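Local coordinates for protein acyl-homoserine-lactone synthase (Mesorhizobium sp. ORS 3359, PDB 6WNS) that synthesises an acyl-homoserine lactone quorum-sensing signal, probably drawing the acyl group from a coenzyme A thioester, at residues A[29-34]-A[38-43]; A[71-76]-A[139-144]; A[125-130]-A[197-202]. All coordinates share one frame; numbering follows the deposited sequence.

Contact 1: A[29-34]-A[38-43]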
ATOM      1  N   ILE A  29      -3.662 -13.638  -5.378  1.00 46.68           N
ATOM      2  CA  ILE A  29      -2.332 -13.002  -5.468  1.00 50.62           C
ATOM      3  C   ILE A  29      -1.389 -13.640  -4.470  1.00 54.60           C
ATOM      4  O   ILE A  29      -0.245 -13.958  -4.850  1.00 54.53           O
ATOM      5  CB  ILE A  29      -2.438 -11.505  -5.189  1.00 55.78           C
ATOM      6  CG1 ILE A  29      -3.091 -10.759  -6.341  1.00 59.40           C
ATOM      7  CG2 ILE A  29      -1.079 -10.901  -4.819  1.00 62.35           C
ATOM      8  CD1 ILE A  29      -3.402  -9.330  -5.958  1.00 64.25           C
ATOM      9  N   TYR A  30      -1.808 -13.738  -3.210  1.00 50.56           N
ATOM     10  CA  TYR A  30      -0.877 -14.023  -2.097  1.00 48.23           C
ATOM     11  C   TYR A  30      -0.865 -15.507  -1.798  1.00 49.95           C
ATOM     12  O   TYR A  30       0.229 -15.989  -1.375  1.00 52.57           O
ATOM     13  CB  TYR A  30      -1.204 -13.201  -0.836  1.00 47.45           C
ATOM     14  CG  TYR A  30      -1.001 -11.738  -1.061  1.00 46.85           C
ATOM     15  CD1 TYR A  30      -2.056 -10.917  -1.414  1.00 46.97           C
ATOM     16  CD2 TYR A  30       0.274 -11.178  -1.019  1.00 50.91           C
ATOM     17  CE1 TYR A  30      -1.860  -9.569  -1.655  1.00 48.69           C
ATOM     18  CE2 TYR A  30       0.491  -9.830  -1.295  1.00 51.90           C
ATOM     19  CZ  TYR A  30      -0.581  -9.035  -1.639  1.00 50.62           C
ATOM     20  OH  TYR A  30      -0.377  -7.717  -1.891  1.00 51.70           O
ATOM     21  N   VAL A  31      -2.036 -16.172  -1.790  1.00 46.77           N
ATOM     22  CA  VAL A  31      -2.069 -17.602  -1.375  1.00 47.73           C
ATOM     23  C   VAL A  31      -1.703 -18.445  -2.604  1.00 57.08           C
ATOM     24  O   VAL A  31      -0.831 -19.352  -2.405  1.00 53.34           O
ATOM     25  CB  VAL A  31      -3.398 -18.012  -0.716  1.00 51.30           C
ATOM     26  CG1 VAL A  31      -3.550 -19.514  -0.550  1.00 50.95           C
ATOM     27  CG2 VAL A  31      -3.497 -17.299   0.655  1.00 49.53           C
ATOM     28  N   LYS A  32      -2.311 -18.151  -3.779  1.00 50.76           N
ATOM     29  CA  LYS A  32      -2.282 -19.043  -4.967  1.00 61.05           C
ATOM     30  C   LYS A  32      -0.867 -18.950  -5.548  1.00 65.02           C
ATOM     31  O   LYS A  32      -0.365 -19.953  -6.076  1.00 64.90           O
ATOM     32  CB  LYS A  32      -3.453 -18.705  -5.908  1.00 67.26           C
ATOM     33  CG  LYS A  32      -4.039 -19.846  -6.714  1.00 83.32           C
ATOM     34  CD  LYS A  32      -5.121 -19.427  -7.706  1.00 91.26           C
ATOM     35  CE  LYS A  32      -4.564 -18.961  -9.041  1.00 94.02           C
ATOM     36  NZ  LYS A  32      -5.161 -17.662  -9.451  1.00 93.03           N
ATOM     37  N   GLN A  33      -0.133 -17.877  -5.340  1.00 66.09           N
ATOM     38  CA  GLN A  33       1.289 -17.908  -5.800  1.00 75.42           C
ATOM     39  C   GLN A  33       2.296 -17.994  -4.632  1.00 75.01           C
ATOM     40  O   GLN A  33       3.520 -17.821  -4.882  1.00 77.82           O
ATOM     41  CB  GLN A  33       1.491 -16.770  -6.783  1.00 74.48           C
ATOM     42  CG  GLN A  33       1.744 -15.453  -6.131  1.00 77.47           C
ATOM     43  CD  GLN A  33       1.334 -14.382  -7.109  1.00 85.30           C
ATOM     44  OE1 GLN A  33       1.801 -13.248  -7.048  1.00 80.35           O
ATOM     45  NE2 GLN A  33       0.457 -14.746  -8.034  1.00 88.90           N
ATOM     46  N   ARG A  34       1.814 -18.402  -3.451  1.00 73.99           N
ATOM     47  CA  ARG A  34       2.587 -18.907  -2.285  1.00 71.88           C
ATOM     48  C   ARG A  34       3.667 -17.895  -1.920  1.00 73.74           C
ATOM     49  O   ARG A  34       4.851 -18.266  -1.774  1.00 66.67           O
ATOM     50  CB  ARG A  34       3.117 -20.309  -2.578  1.00 85.02           C
ATOM     51  CG  ARG A  34       1.997 -21.338  -2.654  1.00 86.09           C
ATOM     52  CD  ARG A  34       2.523 -22.729  -2.464  1.00 92.42           C
ATOM     53  NE  ARG A  34       3.581 -23.036  -3.415  1.00 96.61           N
ATOM     54  CZ  ARG A  34       3.418 -23.653  -4.598  1.00106.94           C
ATOM     55  NH1 ARG A  34       2.210 -23.998  -5.023  1.00103.25           N
ATOM     56  NH2 ARG A  34       4.470 -23.927  -5.359  1.00109.14           N
ATOM     57  N   ALA A  38       2.078 -16.085   3.616  1.00 56.37           N
ATOM     58  CA  ALA A  38       0.603 -15.956   3.348  1.00 51.05           C
ATOM     59  C   ALA A  38      -0.084 -17.162   3.991  1.00 43.27           C
ATOM     60  O   ALA A  38       0.369 -18.250   3.755  1.00 46.33           O
ATOM     61  CB  ALA A  38       0.343 -15.953   1.881  1.00 52.44           C
ATOM     62  N   VAL A  39      -1.178 -17.006   4.726  1.00 41.93           N
ATOM     63  CA  VAL A  39      -1.799 -18.155   5.416  1.00 39.80           C
ATOM     64  C   VAL A  39      -2.961 -18.678   4.540  1.00 37.90           C
ATOM     65  O   VAL A  39      -3.797 -17.867   4.170  1.00 37.71           O
ATOM     66  CB  VAL A  39      -2.335 -17.704   6.789  1.00 39.76           C
ATOM     67  CG1 VAL A  39      -3.147 -18.792   7.458  1.00 40.45           C
ATOM     68  CG2 VAL A  39      -1.097 -17.244   7.649  1.00 45.58           C
ATOM     69  N   ALA A  40      -2.923 -19.925   4.223  1.00 39.52           N
ATOM     70  CA  ALA A  40      -3.983 -20.627   3.448  1.00 40.65           C
ATOM     71  C   ALA A  40      -5.202 -20.764   4.317  1.00 37.79           C
ATOM     72  O   ALA A  40      -5.106 -21.457   5.327  1.00 41.55           O
ATOM     73  CB  ALA A  40      -3.543 -21.962   3.007  1.00 43.57           C
ATOM     74  N   ARG A  41      -6.331 -20.209   3.902  1.00 37.97           N
ATOM     75  CA  ARG A  41      -7.607 -20.343   4.639  1.00 36.53           C
ATOM     76  C   ARG A  41      -8.516 -21.404   4.022  1.00 41.62           C
ATOM     77  O   ARG A  41      -8.357 -21.771   2.862  1.00 41.37           O
ATOM     78  CB  ARG A  41      -8.266 -18.974   4.587  1.00 34.85           C
ATOM     79  CG  ARG A  41      -7.488 -17.805   5.145  1.00 37.58           C
ATOM     80  CD  ARG A  41      -6.964 -18.099   6.541  1.00 37.90           C
ATOM     81  NE  ARG A  41      -6.337 -16.849   7.055  1.00 35.72           N
ATOM     82  CZ  ARG A  41      -6.187 -16.581   8.364  1.00 38.44           C
ATOM     83  NH1 ARG A  41      -6.495 -17.491   9.299  1.00 36.74           N
ATOM     84  NH2 ARG A  41      -5.626 -15.432   8.721  1.00 37.55           N
ATOM     85  N   PRO A  42      -9.429 -21.991   4.812  1.00 38.15           N
ATOM     86  CA  PRO A  42     -10.381 -23.009   4.373  1.00 39.37           C
ATOM     87  C   PRO A  42     -11.350 -22.505   3.301  1.00 41.54           C
ATOM     88  O   PRO A  42     -11.871 -23.287   2.569  1.00 42.40           O
ATOM     89  CB  PRO A  42     -11.099 -23.456   5.629  1.00 40.89           C
ATOM     90  CG  PRO A  42     -10.241 -22.963   6.761  1.00 43.12           C
ATOM     91  CD  PRO A  42      -9.579 -21.737   6.259  1.00 41.46           C
ATOM     92  N   ILE A  43     -11.486 -21.212   3.179  1.00 41.16           N
ATOM     93  CA  ILE A  43     -12.231 -20.561   2.066  1.00 43.18           C
ATOM     94  C   ILE A  43     -11.251 -19.673   1.337  1.00 41.53           C
ATOM     95  O   ILE A  43     -10.165 -19.329   1.900  1.00 38.29           O
ATOM     96  CB  ILE A  43     -13.434 -19.772   2.598  1.00 44.57           C
ATOM     97  CG1 ILE A  43     -13.002 -18.704   3.593  1.00 42.80           C
ATOM     98  CG2 ILE A  43     -14.457 -20.715   3.182  1.00 46.95           C
ATOM     99  CD1 ILE A  43     -14.125 -17.699   3.916  1.00 50.52           C
TER
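Ala-38 presses its methyl against the last turn of helix 16-31, the tight part of the contact. Its CB stands 3.3 Å from the carbonyl O of Tyr-30 and 4.2 Å from the Tyr-30 CB. Beyond that CB the phenol ring leads away from 38-43, beside Arg-35 and Glu-46, and Arg-105 makes a cation-pi contact with it. Val-31 sets its two methyls against successive residues of the loop. CG2, anti to the carbonyl carbon, lies 3.6 Å from the carbonyl O of Val-39, whereas CG1, anti to the backbone N (chi1 168°), reaches along the loop to 4.3 Å from the Ala-40 CB. This second half is looser: Val-39 and Ala-40 are exposed, and the Val-39 CB points away from 29-34. A Schellman motif closes the helix before the chain returns: Arg-34, at positive phi, is its C-prime residue, with the Arg-34 N bonded to the Val-31 O at 3.0 Å and the Arg-35 N to the Tyr-30 O. Farther on, Arg-41 NH2 bonds to the Ile-47 O. Between the segments the chemistry is aliphatic carbon against aliphatic carbon and methyl against carbonyl, which implies modest, weakly directional adhesion at the surface.

Contact 2: A[71-76]-A[139-144]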
ATOM      1  N   SER A  71      -3.802  -0.820  -2.374  1.00 50.54           N
ATOM      2  CA  SER A  71      -2.861  -0.784  -1.243  1.00 51.01           C
ATOM      3  C   SER A  71      -3.643  -0.679   0.047  1.00 46.00           C
ATOM      4  O   SER A  71      -4.849  -0.438  -0.012  1.00 45.27           O
ATOM      5  CB  SER A  71      -1.833   0.315  -1.444  1.00 61.51           C
ATOM      6  OG  SER A  71      -2.336   1.278  -2.309  1.00 82.15           O
ATOM      7  N   ARG A  72      -2.946  -0.854   1.145  1.00 44.49           N
ATOM      8  CA  ARG A  72      -3.509  -0.830   2.504  1.00 42.25           C
ATOM      9  C   ARG A  72      -2.632   0.066   3.357  1.00 43.74           C
ATOM     10  O   ARG A  72      -1.414   0.128   3.122  1.00 46.03           O
ATOM     11  CB  ARG A  72      -3.544  -2.212   3.124  1.00 40.38           C
ATOM     12  CG  ARG A  72      -4.141  -2.295   4.507  1.00 38.32           C
ATOM     13  CD  ARG A  72      -4.152  -3.757   4.941  1.00 37.79           C
ATOM     14  NE  ARG A  72      -2.845  -4.413   5.091  1.00 37.90           N
ATOM     15  CZ  ARG A  72      -2.691  -5.570   5.684  1.00 36.48           C
ATOM     16  NH1 ARG A  72      -3.780  -6.204   6.122  1.00 37.88           N
ATOM     17  NH2 ARG A  72      -1.478  -6.104   5.867  1.00 38.03           N
ATOM     18  N   LEU A  73      -3.298   0.856   4.165  1.00 47.09           N
ATOM     19  CA  LEU A  73      -2.635   1.704   5.180  1.00 48.28           C
ATOM     20  C   LEU A  73      -3.165   1.297   6.545  1.00 47.11           C
ATOM     21  O   LEU A  73      -4.441   1.217   6.745  1.00 46.84           O
ATOM     22  CB  LEU A  73      -2.967   3.156   4.884  1.00 52.69           C
ATOM     23  CG  LEU A  73      -2.240   3.774   3.702  1.00 54.83           C
ATOM     24  CD1 LEU A  73      -2.800   5.149   3.400  1.00 57.96           C
ATOM     25  CD2 LEU A  73      -0.740   3.840   3.944  1.00 56.69           C
ATOM     26  N   VAL A  74      -2.237   1.233   7.490  1.00 46.74           N
ATOM     27  CA  VAL A  74      -2.517   0.981   8.924  1.00 45.15           C
ATOM     28  C   VAL A  74      -1.865   2.055   9.790  1.00 50.41           C
ATOM     29  O   VAL A  74      -0.694   2.375   9.594  1.00 50.50           O
ATOM     30  CB  VAL A  74      -1.979  -0.417   9.239  1.00 46.15           C
ATOM     31  CG1 VAL A  74      -2.145  -0.790  10.693  1.00 43.49           C
ATOM     32  CG2 VAL A  74      -2.668  -1.455   8.371  1.00 46.12           C
ATOM     33  N   PRO A  75      -2.561   2.604  10.803  1.00 50.46           N
ATOM     34  CA  PRO A  75      -1.952   3.613  11.680  1.00 55.52           C
ATOM     35  C   PRO A  75      -0.700   3.034  12.364  1.00 53.19           C
ATOM     36  O   PRO A  75      -0.712   1.907  12.884  1.00 53.03           O
ATOM     37  CB  PRO A  75      -3.068   3.971  12.680  1.00 57.51           C
ATOM     38  CG  PRO A  75      -4.244   3.125  12.394  1.00 54.60           C
ATOM     39  CD  PRO A  75      -3.896   2.191  11.249  1.00 51.00           C
ATOM     40  N   THR A  76       0.421   3.721  12.307  1.00 55.52           N
ATOM     41  CA  THR A  76       1.649   3.188  12.958  1.00 55.25           C
ATOM     42  C   THR A  76       1.492   3.141  14.485  1.00 58.66           C
ATOM     43  O   THR A  76       2.280   2.410  15.099  1.00 60.22           O
ATOM     44  CB  THR A  76       2.920   3.960  12.624  1.00 59.79           C
ATOM     45  OG1 THR A  76       2.733   5.357  12.914  1.00 61.20           O
ATOM     46  CG2 THR A  76       3.365   3.684  11.210  1.00 57.00           C
ATOM     47  N   ARG A 139       1.252  12.469   7.004  1.00 79.53           N
ATOM     48  CA  ARG A 139       2.376  13.342   6.535  1.00 85.22           C
ATOM     49  C   ARG A 139       3.505  12.434   6.028  1.00 82.27           C
ATOM     50  O   ARG A 139       4.268  12.820   5.027  1.00 85.79           O
ATOM     51  CB  ARG A 139       2.835  14.240   7.676  1.00 89.78           C
ATOM     52  CG  ARG A 139       1.687  14.981   8.333  1.00 94.36           C
ATOM     53  CD  ARG A 139       1.484  16.352   7.728  1.00103.44           C
ATOM     54  NE  ARG A 139       2.608  17.258   7.941  1.00112.01           N
ATOM     55  CZ  ARG A 139       2.828  17.960   9.053  1.00117.13           C
ATOM     56  NH1 ARG A 139       2.025  17.832  10.097  1.00120.52           N
ATOM     57  NH2 ARG A 139       3.881  18.750   9.138  1.00117.50           N
ATOM     58  N   GLN A 140       3.614  11.238   6.623  1.00 80.42           N
ATOM     59  CA  GLN A 140       4.585  10.245   6.125  1.00 76.13           C
ATOM     60  C   GLN A 140       3.957   8.839   6.075  1.00 69.69           C
ATOM     61  O   GLN A 140       2.963   8.546   6.856  1.00 69.32           O
ATOM     62  CB  GLN A 140       5.838  10.241   6.992  1.00 79.26           C
ATOM     63  CG  GLN A 140       6.537  11.615   7.027  1.00 89.26           C
ATOM     64  CD  GLN A 140       7.675  11.511   8.133  1.00 93.69           C
ATOM     65  OE1 GLN A 140       7.476  11.130   9.218  1.00 94.28           O
ATOM     66  NE2 GLN A 140       8.936  11.720   7.755  1.00 94.86           N
ATOM     67  N   ILE A 141       4.611   7.961   5.293  1.00 69.95           N
ATOM     68  CA  ILE A 141       4.195   6.526   5.131  1.00 66.43           C
ATOM     69  C   ILE A 141       5.433   5.647   5.311  1.00 66.01           C
ATOM     70  O   ILE A 141       6.517   5.973   4.570  1.00 72.81           O
ATOM     71  CB  ILE A 141       3.582   6.273   3.745  1.00 67.77           C
ATOM     72  CG1 ILE A 141       2.259   7.015   3.569  1.00 67.97           C
ATOM     73  CG2 ILE A 141       3.402   4.763   3.518  1.00 64.59           C
ATOM     74  CD1 ILE A 141       2.024   7.435   2.128  1.00 72.35           C
ATOM     75  N   SER A 142       5.313   4.658   6.326  1.00 62.01           N
ATOM     76  CA  SER A 142       6.384   3.660   6.559  1.00 62.71           C
ATOM     77  C   SER A 142       6.073   2.421   5.722  1.00 59.62           C
ATOM     78  O   SER A 142       4.872   2.201   5.432  1.00 58.07           O
ATOM     79  CB  SER A 142       6.590   3.334   8.004  1.00 62.88           C
ATOM     80  OG  SER A 142       5.449   2.747   8.573  1.00 60.10           O
ATOM     81  N   VAL A 143       7.102   1.685   5.285  1.00 61.82           N
ATOM     82  CA  VAL A 143       6.882   0.488   4.414  1.00 58.92           C
ATOM     83  C   VAL A 143       8.092  -0.431   4.495  1.00 60.56           C
ATOM     84  O   VAL A 143       9.263   0.019   4.609  1.00 56.92           O
ATOM     85  CB  VAL A 143       6.574   0.931   2.974  1.00 61.25           C
ATOM     86  CG1 VAL A 143       7.785   1.650   2.349  1.00 69.58           C
ATOM     87  CG2 VAL A 143       6.100  -0.184   2.064  1.00 58.69           C
ATOM     88  N   VAL A 144       7.807  -1.703   4.369  1.00 52.52           N
ATOM     89  CA  VAL A 144       8.785  -2.799   4.189  1.00 53.25           C
ATOM     90  C   VAL A 144       8.601  -3.244   2.735  1.00 57.68           C
ATOM     91  O   VAL A 144       7.429  -3.570   2.349  1.00 50.19           O
ATOM     92  CB  VAL A 144       8.480  -3.958   5.170  1.00 53.50           C
ATOM     93  CG1 VAL A 144       9.479  -5.107   4.950  1.00 53.86           C
ATOM     94  CG2 VAL A 144       8.448  -3.519   6.639  1.00 54.52           C
TER
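Ile-141 and Leu-73 meet through single methyls, Ile-141 CG2 lying 4.3 Å from Leu-73 CD2, although their strands are not neighbours in the sheet. Strand 100-108 runs between them, and the two CA atoms are 8.4 Å apart. Along 139-144, Gln-140 comes first and turns to the next strand, its NE2 bonding to Asp-180 OD1. Ile-141 follows, and its chi1 of -66° sets CG2 anti to the backbone N, the branch that meets Leu-73; it also touches Trp-103 of the intervening strand and Ala-133 of helix 121-135. Ser-142 then meets Thr-76, just past the end of strand 69-75: its OG, set between the backbone N and the carbonyl carbon (chi1 63°), is 3.5 Å from Thr-76 CG2. This hydroxyl is buried and has no polar partner in the model. Thr-76 instead turns its own hydroxyl to the backbone, OG1 bonding to the Ile-100 O and Ala-97 N. Beyond Ser-142 the segment borders strand 174-180. Strands 69-75 and 140-146 flank strand 100-108 in the mixed sheet, with helix 121-135 against one face, consistent with the acetyltransferase-like (GNAT) fold of autoinducer synthases.

Contact 3: A[125-130]-A[197-202]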
ATOM      1  N   VAL A 125      -2.569   3.997  -8.783  1.00 68.96           N
ATOM      2  CA  VAL A 125      -2.466   3.466  -7.388  1.00 64.44           C
ATOM      3  C   VAL A 125      -1.426   4.258  -6.586  1.00 62.19           C
ATOM      4  O   VAL A 125      -1.715   4.625  -5.455  1.00 60.55           O
ATOM      5  CB  VAL A 125      -2.089   1.970  -7.376  1.00 60.80           C
ATOM      6  CG1 VAL A 125      -1.944   1.476  -5.945  1.00 57.90           C
ATOM      7  CG2 VAL A 125      -3.075   1.124  -8.164  1.00 61.77           C
ATOM      8  N   LEU A 126      -0.219   4.439  -7.121  1.00 66.48           N
ATOM      9  CA  LEU A 126       0.849   5.136  -6.361  1.00 67.03           C
ATOM     10  C   LEU A 126       0.421   6.613  -6.120  1.00 71.34           C
ATOM     11  O   LEU A 126       0.333   7.063  -4.979  1.00 71.73           O
ATOM     12  CB  LEU A 126       2.137   5.012  -7.178  1.00 67.20           C
ATOM     13  CG  LEU A 126       2.815   3.637  -7.191  1.00 67.00           C
ATOM     14  CD1 LEU A 126       3.924   3.604  -8.220  1.00 71.36           C
ATOM     15  CD2 LEU A 126       3.412   3.328  -5.822  1.00 66.78           C
ATOM     16  N   CYS A 127       0.071   7.339  -7.168  1.00 72.65           N
ATOM     17  CA  CYS A 127      -0.453   8.722  -7.018  1.00 79.31           C
ATOM     18  C   CYS A 127      -1.644   8.758  -6.036  1.00 79.19           C
ATOM     19  O   CYS A 127      -1.718   9.700  -5.243  1.00 80.95           O
ATOM     20  CB  CYS A 127      -0.859   9.274  -8.368  1.00 84.17           C
ATOM     21  SG  CYS A 127      -0.828  11.071  -8.290  1.00 95.95           S
ATOM     22  N   GLY A 128      -2.518   7.740  -6.058  1.00 74.72           N
ATOM     23  CA  GLY A 128      -3.789   7.731  -5.310  1.00 73.90           C
ATOM     24  C   GLY A 128      -3.516   7.534  -3.838  1.00 70.24           C
ATOM     25  O   GLY A 128      -4.262   8.096  -2.986  1.00 69.81           O
ATOM     26  N   LEU A 129      -2.459   6.762  -3.567  1.00 70.00           N
ATOM     27  CA  LEU A 129      -1.941   6.497  -2.201  1.00 67.42           C
ATOM     28  C   LEU A 129      -1.518   7.846  -1.608  1.00 71.20           C
ATOM     29  O   LEU A 129      -1.986   8.140  -0.514  1.00 66.07           O
ATOM     30  CB  LEU A 129      -0.767   5.518  -2.223  1.00 64.42           C
ATOM     31  CG  LEU A 129      -0.261   5.117  -0.834  1.00 65.16           C
ATOM     32  CD1 LEU A 129      -1.266   4.193  -0.113  1.00 63.56           C
ATOM     33  CD2 LEU A 129       1.126   4.477  -0.904  1.00 65.57           C
ATOM     34  N   LEU A 130      -0.687   8.624  -2.308  1.00 75.30           N
ATOM     35  CA  LEU A 130      -0.163   9.918  -1.776  1.00 79.01           C
ATOM     36  C   LEU A 130      -1.317  10.894  -1.592  1.00 82.10           C
ATOM     37  O   LEU A 130      -1.349  11.596  -0.568  1.00 85.43           O
ATOM     38  CB  LEU A 130       0.850  10.529  -2.733  1.00 81.33           C
ATOM     39  CG  LEU A 130       2.110   9.705  -2.938  1.00 81.32           C
ATOM     40  CD1 LEU A 130       2.994  10.350  -3.988  1.00 83.77           C
ATOM     41  CD2 LEU A 130       2.838   9.525  -1.618  1.00 79.97           C
ATOM     42  N   GLY A 197      -7.133  13.612 -15.439  1.00126.47           N
ATOM     43  CA  GLY A 197      -8.461  13.792 -14.814  1.00125.45           C
ATOM     44  C   GLY A 197      -8.331  13.738 -13.264  1.00119.54           C
ATOM     45  O   GLY A 197      -7.137  13.812 -12.658  1.00117.33           O
ATOM     46  N   ALA A 198      -9.517  13.721 -12.586  1.00118.90           N
ATOM     47  CA  ALA A 198      -9.618  13.393 -11.142  1.00114.55           C
ATOM     48  C   ALA A 198      -9.106  11.970 -10.938  1.00108.34           C
ATOM     49  O   ALA A 198      -9.311  11.146 -11.858  1.00106.26           O
ATOM     50  CB  ALA A 198     -11.043  13.531 -10.682  1.00116.29           C
ATOM     51  N   ILE A 199      -8.469  11.675  -9.791  1.00104.92           N
ATOM     52  CA  ILE A 199      -8.009  10.295  -9.483  1.00 96.51           C
ATOM     53  C   ILE A 199      -8.866   9.794  -8.310  1.00 91.80           C
ATOM     54  O   ILE A 199      -9.491   8.737  -8.463  1.00 85.82           O
ATOM     55  CB  ILE A 199      -6.502  10.176  -9.171  1.00 95.71           C
ATOM     56  CG1 ILE A 199      -5.582  10.736 -10.241  1.00104.91           C
ATOM     57  CG2 ILE A 199      -6.130   8.728  -8.961  1.00 96.31           C
ATOM     58  CD1 ILE A 199      -4.121  10.425  -9.950  1.00104.73           C
ATOM     59  N   LEU A 200      -8.938  10.537  -7.201  1.00 92.39           N
ATOM     60  CA  LEU A 200      -9.743  10.145  -5.999  1.00 87.72           C
ATOM     61  C   LEU A 200     -11.234  10.326  -6.275  1.00 90.47           C
ATOM     62  O   LEU A 200     -11.592  11.415  -6.734  1.00 90.72           O
ATOM     63  CB  LEU A 200      -9.375  11.026  -4.804  1.00 89.94           C
ATOM     64  CG  LEU A 200      -7.886  11.175  -4.498  1.00 91.77           C
ATOM     65  CD1 LEU A 200      -7.690  12.098  -3.302  1.00 92.25           C
ATOM     66  CD2 LEU A 200      -7.257   9.812  -4.244  1.00 87.13           C
ATOM     67  N   ALA A 201     -12.062   9.341  -5.920  1.00 90.67           N
ATOM     68  CA  ALA A 201     -13.524   9.489  -5.689  1.00 94.90           C
ATOM     69  C   ALA A 201     -13.764  10.001  -4.251  1.00 94.06           C
ATOM     70  O   ALA A 201     -13.977   9.186  -3.316  1.00 87.22           O
ATOM     71  CB  ALA A 201     -14.212   8.174  -5.963  1.00 95.48           C
ATOM     72  N   ASP A 202     -13.713  11.328  -4.108  1.00 98.04           N
ATOM     73  CA  ASP A 202     -13.835  12.172  -2.881  1.00103.09           C
ATOM     74  C   ASP A 202     -15.282  12.299  -2.364  1.00103.10           C
ATOM     75  O   ASP A 202     -15.515  12.125  -1.146  1.00110.20           O
ATOM     76  CB  ASP A 202     -13.448  13.616  -3.231  1.00108.84           C
ATOM     77  CG  ASP A 202     -11.983  14.000  -3.138  1.00106.05           C
ATOM     78  OD1 ASP A 202     -11.551  14.792  -3.978  1.00107.80           O
ATOM     79  OD2 ASP A 202     -11.310  13.538  -2.195  1.00111.97           O
TER
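Ile-199 pushes its branched side chain from the C-terminal loop onto helix 121-135. From CB, which points toward the helix, two arms divide. CG2 approaches the backbone where Gly-128 has no side chain, ending 4.5 Å from the Gly-128 CA. The other arm leaves through CG1 and stays extended to CD1 (chi2 -173°). That terminal methyl comes alongside Cys-127, lying 3.7 Å from its SG and 3.8 Å from its CB. The sulfur is swung to this place by a chi1 of -157°, putting it roughly opposite the backbone N. Leu-200 continues the grip one residue later: its CD2 sits 3.7 Å from the Gly-128 O and 4.2 Å from the Gly-128 CA. The same carbonyl O accepts a hydrogen bond from Thr-132 OG1. Leu-200 and Gly-128 have their CA atoms 6.5 Å apart, the nearest across the contact, which is apolar and van der Waals in character. Phe-124 and Glu-131 of helix 121-135 also touch Ile-199, and Arg-190 of helix 183-192 packs on both Ile-199 and Cys-127. Ile-199 and Ala-201 form backbone hydrogen bonds with Ile-4 of edge strand 4-7, so the loop pairs with that strand while its side chains pack on the two helices; Val-125, Leu-126 and Leu-129 pack on strand 100-108.

In the fold
Contacts 2 and 3 share a boundary in the core: Ser-71 OG lies 3.7 Å from Val-125 CG1, and Leu-73 CD1 is 4.0 Å from Leu-129 CD1, so helix 121-135 has the sheet of contact 2 on one side and the C-terminal loop of contact 3 on another. The chain runs on from that helix through a short loop into strand 140-146, and the segments of the two contacts alternate in sequence. Contact 1 stands apart at the surface, its centre about 23 Å from that of contact 2 and about 28 Å from that of contact 3, on the opposite side of the chain's centre from contact 3. Its nearest atoms stay about 7 Å from contact 2.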